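Side-chain contacts in endoglucanase (Acetivibrio cellulolyticus, PDB 5NRM), which presents a scaffoldin cohesin domain that binds the type I dockerin of a Cel5 enzyme, within a larger protein that probably also hydrolyses cellulose: residues 76-81 with 92-97; 46-51 with 64-69. One frame throughout, in Å; residues are numbered along the deposited sequence. Where two conformers were deposited one is given.

How the contacts relate
Both contacts bridge the two sheets of the cohesin beta sandwich. Along the chain they come in series: contact 2 closes at residue 69 before contact 1 opens at 76, and their centres lie about 12 Å apart. Strands 64-70 and 73-79 are antiparallel neighbours on one side, with Leu77 O probably hydrogen-bonded to Gly65 N at 2.8 Å; strands 46-53 and 92-101 are antiparallel neighbours on the other. All three touching residues of contact 1 are buried, none of the four in contact 2; their centres lie about 7 and 10 Å from the chain centre. The sheet holding 64-70 and 73-79 also meets the dockerin, so its inner side packs in the sandwich while its outer side binds the partner.

Contact 1 (76-81 with 92-97)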
loop_
_atom_site.group_PDB
_atom_site.type_symbol
_atom_site.label_atom_id
_atom_site.label_comp_id
_atom_site.label_asym_id
_atom_site.label_seq_id
_atom_site.Cartn_x
_atom_site.Cartn_y
_atom_site.Cartn_z
ATOM N N VAL A 76 2.622 0.150 -2.440
ATOM C CA VAL A 76 1.722 1.120 -1.904
ATOM C C VAL A 76 1.616 0.866 -0.410
ATOM O O VAL A 76 1.513 -0.306 -0.004
ATOM C CB VAL A 76 0.368 1.083 -2.542
ATOM C CG1 VAL A 76 -0.520 2.210 -2.017
ATOM C CG2 VAL A 76 0.518 1.280 -4.076
ATOM N N LEU A 77 1.622 1.902 0.444
ATOM C CA LEU A 77 1.572 1.720 1.873
ATOM C C LEU A 77 0.728 2.841 2.489
ATOM O O LEU A 77 0.950 4.036 2.175
ATOM C CB LEU A 77 3.003 1.815 2.454
ATOM C CG LEU A 77 3.103 1.683 3.983
ATOM C CD1 LEU A 77 2.728 0.317 4.447
ATOM C CD2 LEU A 77 4.560 1.896 4.357
ATOM N N PHE A 78 -0.117 2.518 3.452
ATOM C CA PHE A 78 -0.862 3.477 4.248
ATOM C C PHE A 78 -0.868 3.019 5.717
ATOM O O PHE A 78 -1.045 1.823 6.007
ATOM C CB PHE A 78 -2.336 3.620 3.779
ATOM C CG PHE A 78 -3.212 4.388 4.707
ATOM C CD1 PHE A 78 -3.193 5.820 4.777
ATOM C CD2 PHE A 78 -4.011 3.721 5.599
ATOM C CE1 PHE A 78 -3.975 6.487 5.684
ATOM C CE2 PHE A 78 -4.838 4.395 6.519
ATOM C CZ PHE A 78 -4.791 5.788 6.597
ATOM N N LEU A 79 -0.732 3.970 6.651
ATOM C CA LEU A 79 -1.018 3.723 8.046
ATOM C C LEU A 79 -1.529 4.982 8.689
ATOM O O LEU A 79 -0.964 6.070 8.449
ATOM C CB LEU A 79 0.334 3.323 8.718
ATOM C CG LEU A 79 0.255 3.062 10.245
ATOM C CD1 LEU A 79 -0.608 1.839 10.592
ATOM C CD2 LEU A 79 1.624 2.948 10.861
ATOM N N ASP A 80 -2.519 4.847 9.538
ATOM C CA ASP A 80 -2.903 5.943 10.438
ATOM C C ASP A 80 -1.865 6.104 11.496
ATOM O O ASP A 80 -1.905 5.383 12.474
ATOM C CB ASP A 80 -4.285 5.699 11.080
ATOM C CG ASP A 80 -4.631 6.704 12.149
ATOM O OD1 ASP A 80 -3.922 7.753 12.189
ATOM O OD2 ASP A 80 -5.519 6.383 12.972
ATOM N N TYR A 81 -0.895 6.998 11.293
ATOM C CA TYR A 81 0.236 7.103 12.238
ATOM C C TYR A 81 -0.285 7.483 13.626
ATOM O O TYR A 81 0.435 7.198 14.590
ATOM C CB TYR A 81 1.230 8.178 11.799
ATOM C CG TYR A 81 2.321 7.674 10.878
ATOM C CD1 TYR A 81 2.040 6.817 9.809
ATOM C CD2 TYR A 81 3.623 8.009 11.081
ATOM C CE1 TYR A 81 3.034 6.384 8.959
ATOM C CE2 TYR A 81 4.622 7.603 10.202
ATOM C CZ TYR A 81 4.330 6.775 9.161
ATOM O OH TYR A 81 5.263 6.308 8.253
ATOM N N GLY A 92 -13.965 5.526 -1.910
ATOM C CA GLY A 92 -13.554 6.390 -3.000
ATOM C C GLY A 92 -12.164 6.060 -3.460
ATOM O O GLY A 92 -11.677 4.939 -3.329
ATOM N N VAL A 93 -11.507 7.071 -4.009
ATOM C CA VAL A 93 -10.213 6.942 -4.585
ATOM C C VAL A 93 -9.196 6.944 -3.447
ATOM O O VAL A 93 -9.097 7.864 -2.634
ATOM C CB VAL A 93 -9.904 8.083 -5.634
ATOM C CG1 VAL A 93 -8.522 7.878 -6.176
ATOM C CG2 VAL A 93 -10.890 8.043 -6.752
ATOM N N PHE A 94 -8.417 5.882 -3.452
ATOM C CA PHE A 94 -7.301 5.676 -2.512
ATOM C C PHE A 94 -5.942 6.099 -3.056
ATOM O O PHE A 94 -5.090 6.568 -2.312
ATOM C CB PHE A 94 -7.263 4.155 -2.141
ATOM C CG PHE A 94 -6.147 3.778 -1.172
ATOM C CD1 PHE A 94 -6.257 4.063 0.195
ATOM C CD2 PHE A 94 -5.075 3.102 -1.598
ATOM C CE1 PHE A 94 -5.233 3.653 1.038
ATOM C CE2 PHE A 94 -4.035 2.735 -0.763
ATOM C CZ PHE A 94 -4.137 2.958 0.562
ATOM N N ALA A 95 -5.685 5.877 -4.339
ATOM C CA ALA A 95 -4.445 6.340 -4.994
ATOM C C ALA A 95 -4.752 6.757 -6.406
ATOM O O ALA A 95 -5.580 6.120 -7.075
ATOM C CB ALA A 95 -3.384 5.266 -5.012
ATOM N N ASN A 96 -4.049 7.777 -6.881
ATOM C CA ASN A 96 -4.046 8.188 -8.321
ATOM C C ASN A 96 -2.674 7.895 -8.883
ATOM O O ASN A 96 -1.695 8.495 -8.390
ATOM C CB ASN A 96 -4.400 9.674 -8.414
ATOM C CG ASN A 96 -5.843 9.922 -7.993
ATOM O OD1 ASN A 96 -6.119 10.667 -6.963
ATOM N ND2 ASN A 96 -6.749 9.350 -8.726
ATOM N N LEU A 97 -2.609 7.048 -9.904
ATOM C CA LEU A 97 -1.385 6.658 -10.496
ATOM C C LEU A 97 -1.243 7.483 -11.780
ATOM O O LEU A 97 -2.088 7.392 -12.652
ATOM C CB LEU A 97 -1.387 5.169 -10.756
ATOM C CG LEU A 97 -1.681 4.260 -9.561
ATOM C CD1 LEU A 97 -1.684 2.804 -10.087
ATOM C CD2 LEU A 97 -0.697 4.504 -8.408
#
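Phe94 reaches from strand 92-97 to meet Val76 and Phe78 on the inner side of strand 76-79, and it supplies all the close contacts from its strand. Its CB still stands 7.0 Å from Val76 CG1. With CG anti to the backbone N (chi1 180°), the ring is carried out of its strand, and the Phe94 CG to Val76 CG1 separation falls to 5.9 Å. Contact begins at the far half of the ring: CE2 lies 3.8 Å from Val76 CG1, and the tip, CZ, lies 3.7 Å from Phe78 CB. CE1 touches that same Phe78 CB, at 4.0 Å. Both Val76 CG1 and Phe78 CB sit at the ring's edge, near its plane, so Phe94 enters rim first, fitting between the two residues, with the valine branch and the ring passing each other in opposite directions. The Phe78 ring itself bends away from the meeting point; its plane is inclined about 77° to that of Phe94, but Phe94 CE1 approaches the Phe78 ring obliquely and the pair forms no regular stack.

The interaction is wholly apolar. No hydrogen bond crosses, and the nearest CA atoms, those of Val76 and Ala95, are 8.7 Å apart, which excludes pairing as neighbouring strands. Phe64 packs edge-to-face with the Phe94 ring, while Val57 and Ile88 from loops add further apolar cover. On its own sheet, Phe94 belongs to a classic beta bulge, shared with Ala95 opposite Val22. Leu77 and Leu79, on the reverse side of strand 76-79, pack on Leu60 and Ala17 of the dockerin chain. One strand thus contributes to the buried core and to the binding face, as expected of the jelly-roll beta sandwich of a type I cohesin.

Contact 2 (46-51 with 64-69); sequences LEYISG and FGINKE
Two strands that flank the interior of the cohesin sandwich, one from each sheet, come together here: Tyr48 of 46-51 meets Ile66 and Lys68 of 64-69. The strand segments run nearly antiparallel, at 163°, with axes 7.2 Å apart at closest approach, yet no direct hydrogen bond joins them. Side chains and water make the junction.

A near-trans chi1 of -179° turns the Tyr48 ring across to the other strand. There its CD2 lies 3.9 Å from Lys68 CB, and the extended lysine chain runs on past the ring in the opposite direction. The approach of CB to the ring is oblique. The phenol oxygen goes further, touching the Ile66 branch. Ile66 was deposited in two conformers, and in the one given Tyr48 OH is 3.7 Å from Ile66 CG1. In that same copy Ile66 CG2 comes within a very short 3.1 Å of Gly51 O, an approach that is doubtful.

In the jelly-roll topology, strand 46-53 pairs with 92-101, and strand 64-70 with 73-79, so no strand ladder joins the two segments, and two waters make the polar links between them. One lies in the plane of the Tyr48 ring, at its edge, 2.7 Å from Tyr48 OH, and donates to Ile66 O. The other donates to Tyr48 O over 2.7 Å; in the lysine conformer given, one of two, it also accepts a long bond from Lys68 NZ (3.2 Å). The stronger partner of that lysine is Asp71, with which NZ forms a salt bridge. Behind Tyr48, Ile49 and Ser50 form a classic beta bulge opposite Asn98, and Ser50 N sits 3.9 Å above the plane of the Tyr48 ring, over its centre.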
loop_
_atom_site.group_PDB
_atom_site.type_symbol
_atom_site.label_atom_id
_atom_site.label_comp_id
_atom_site.label_asym_id
_atom_site.label_seq_id
_atom_site.Cartn_x
_atom_site.Cartn_y
_atom_site.Cartn_z
ATOM N N LEU A 46 3.374 2.005 -20.736
ATOM C CA LEU A 46 3.190 3.061 -19.781
ATOM C C LEU A 46 4.509 3.378 -19.122
ATOM O O LEU A 46 5.240 2.468 -18.670
ATOM C CB LEU A 46 2.183 2.699 -18.689
ATOM C CG LEU A 46 0.763 2.268 -19.086
ATOM C CD1 LEU A 46 0.041 1.746 -17.868
ATOM C CD2 LEU A 46 -0.018 3.387 -19.815
ATOM N N GLU A 47 4.727 4.649 -18.942
ATOM C CA GLU A 47 5.880 5.185 -18.177
ATOM C C GLU A 47 5.296 5.775 -16.862
ATOM O O GLU A 47 4.544 6.742 -16.905
ATOM C CB GLU A 47 6.607 6.244 -18.959
ATOM C CG GLU A 47 7.758 6.892 -18.191
ATOM C CD GLU A 47 8.233 8.280 -18.753
ATOM O OE1 GLU A 47 7.577 9.030 -19.563
ATOM O OE2 GLU A 47 9.326 8.703 -18.255
ATOM N N TYR A 48 5.628 5.158 -15.719
ATOM C CA TYR A 48 5.216 5.717 -14.426
ATOM C C TYR A 48 5.898 6.985 -14.096
ATOM O O TYR A 48 7.122 7.063 -14.165
ATOM C CB TYR A 48 5.441 4.695 -13.340
ATOM C CG TYR A 48 5.032 5.141 -11.959
ATOM C CD1 TYR A 48 3.694 5.168 -11.611
ATOM C CD2 TYR A 48 5.995 5.491 -10.993
ATOM C CE1 TYR A 48 3.295 5.503 -10.363
ATOM C CE2 TYR A 48 5.562 5.843 -9.737
ATOM C CZ TYR A 48 4.223 5.789 -9.423
ATOM O OH TYR A 48 3.913 6.117 -8.088
ATOM N N ILE A 49 5.110 7.990 -13.746
ATOM C CA ILE A 49 5.641 9.307 -13.392
ATOM C C ILE A 49 5.569 9.556 -11.853
ATOM O O ILE A 49 6.571 9.926 -11.197
ATOM C CB ILE A 49 4.923 10.412 -14.160
ATOM C CG1 ILE A 49 5.187 10.159 -15.675
ATOM C CG2 ILE A 49 5.384 11.802 -13.732
ATOM C CD1 ILE A 49 6.620 10.256 -16.132
ATOM N N SER A 50 4.405 9.315 -11.280
ATOM C CA SER A 50 4.219 9.562 -9.844
ATOM C C SER A 50 2.921 8.929 -9.400
ATOM O O SER A 50 2.072 8.488 -10.211
ATOM C CB SER A 50 4.134 11.099 -9.600
ATOM O OG SER A 50 2.948 11.647 -10.200
ATOM N N GLY A 51 2.745 8.901 -8.086
ATOM C CA GLY A 51 1.563 8.362 -7.481
ATOM C C GLY A 51 1.175 9.198 -6.312
ATOM O O GLY A 51 2.046 9.515 -5.485
ATOM N N PHE A 64 0.887 8.118 4.042
ATOM C CA PHE A 64 0.793 7.420 2.767
ATOM C C PHE A 64 2.051 7.448 1.975
ATOM O O PHE A 64 2.669 8.541 1.803
ATOM C CB PHE A 64 -0.334 8.102 1.970
ATOM C CG PHE A 64 -0.641 7.467 0.625
ATOM C CD1 PHE A 64 -1.674 6.522 0.467
ATOM C CD2 PHE A 64 0.036 7.917 -0.533
ATOM C CE1 PHE A 64 -1.960 6.001 -0.773
ATOM C CE2 PHE A 64 -0.264 7.349 -1.776
ATOM C CZ PHE A 64 -1.241 6.412 -1.872
ATOM N N GLY A 65 2.386 6.355 1.353
ATOM C CA GLY A 65 3.484 6.336 0.419
ATOM C C GLY A 65 3.247 5.408 -0.760
ATOM O O GLY A 65 2.613 4.352 -0.632
ATOM N N ILE A 66 3.874 5.748 -1.904
ATOM C CA ILE A 66 3.923 4.907 -3.076
ATOM C C ILE A 66 5.326 4.989 -3.652
ATOM O O ILE A 66 5.888 6.107 -3.775
ATOM C CB ILE A 66 2.783 5.289 -4.070
ATOM C CG1 ILE A 66 2.659 4.237 -5.173
ATOM C CG2 ILE A 66 2.937 6.717 -4.562
ATOM C CD1 ILE A 66 1.342 4.299 -5.930
ATOM N N ASN A 67 5.923 3.865 -4.006
ATOM C CA ASN A 67 7.270 3.844 -4.563
ATOM C C ASN A 67 7.329 2.912 -5.760
ATOM O O ASN A 67 6.744 1.829 -5.753
ATOM C CB ASN A 67 8.255 3.393 -3.496
ATOM C CG ASN A 67 9.678 3.334 -3.996
ATOM O OD1 ASN A 67 10.194 4.334 -4.476
ATOM N ND2 ASN A 67 10.298 2.198 -3.894
ATOM N N LYS A 68 8.009 3.346 -6.817
ATOM C CA LYS A 68 8.299 2.449 -7.931
ATOM C C LYS A 68 9.466 1.577 -7.547
ATOM O O LYS A 68 10.621 2.052 -7.459
ATOM C CB LYS A 68 8.619 3.252 -9.199
ATOM C CG LYS A 68 8.937 2.321 -10.377
ATOM C CD LYS A 68 9.329 3.099 -11.631
ATOM C CE LYS A 68 9.905 2.209 -12.687
ATOM N NZ LYS A 68 10.774 3.070 -13.553
ATOM N N GLU A 69 9.212 0.299 -7.328
ATOM C CA GLU A 69 10.295 -0.616 -6.921
ATOM C C GLU A 69 11.177 -0.958 -8.152
ATOM O O GLU A 69 12.425 -1.031 -8.091
ATOM C CB GLU A 69 9.749 -1.891 -6.276
ATOM C CG GLU A 69 10.822 -2.928 -5.994
ATOM C CD GLU A 69 10.244 -4.143 -5.304
ATOM O OE1 GLU A 69 9.338 -3.930 -4.522
ATOM O OE2 GLU A 69 10.692 -5.279 -5.601
HETATM O O HOH W 1 5.896 6.997 -6.459
HETATM O O HOH W 2 8.991 5.268 -14.972
#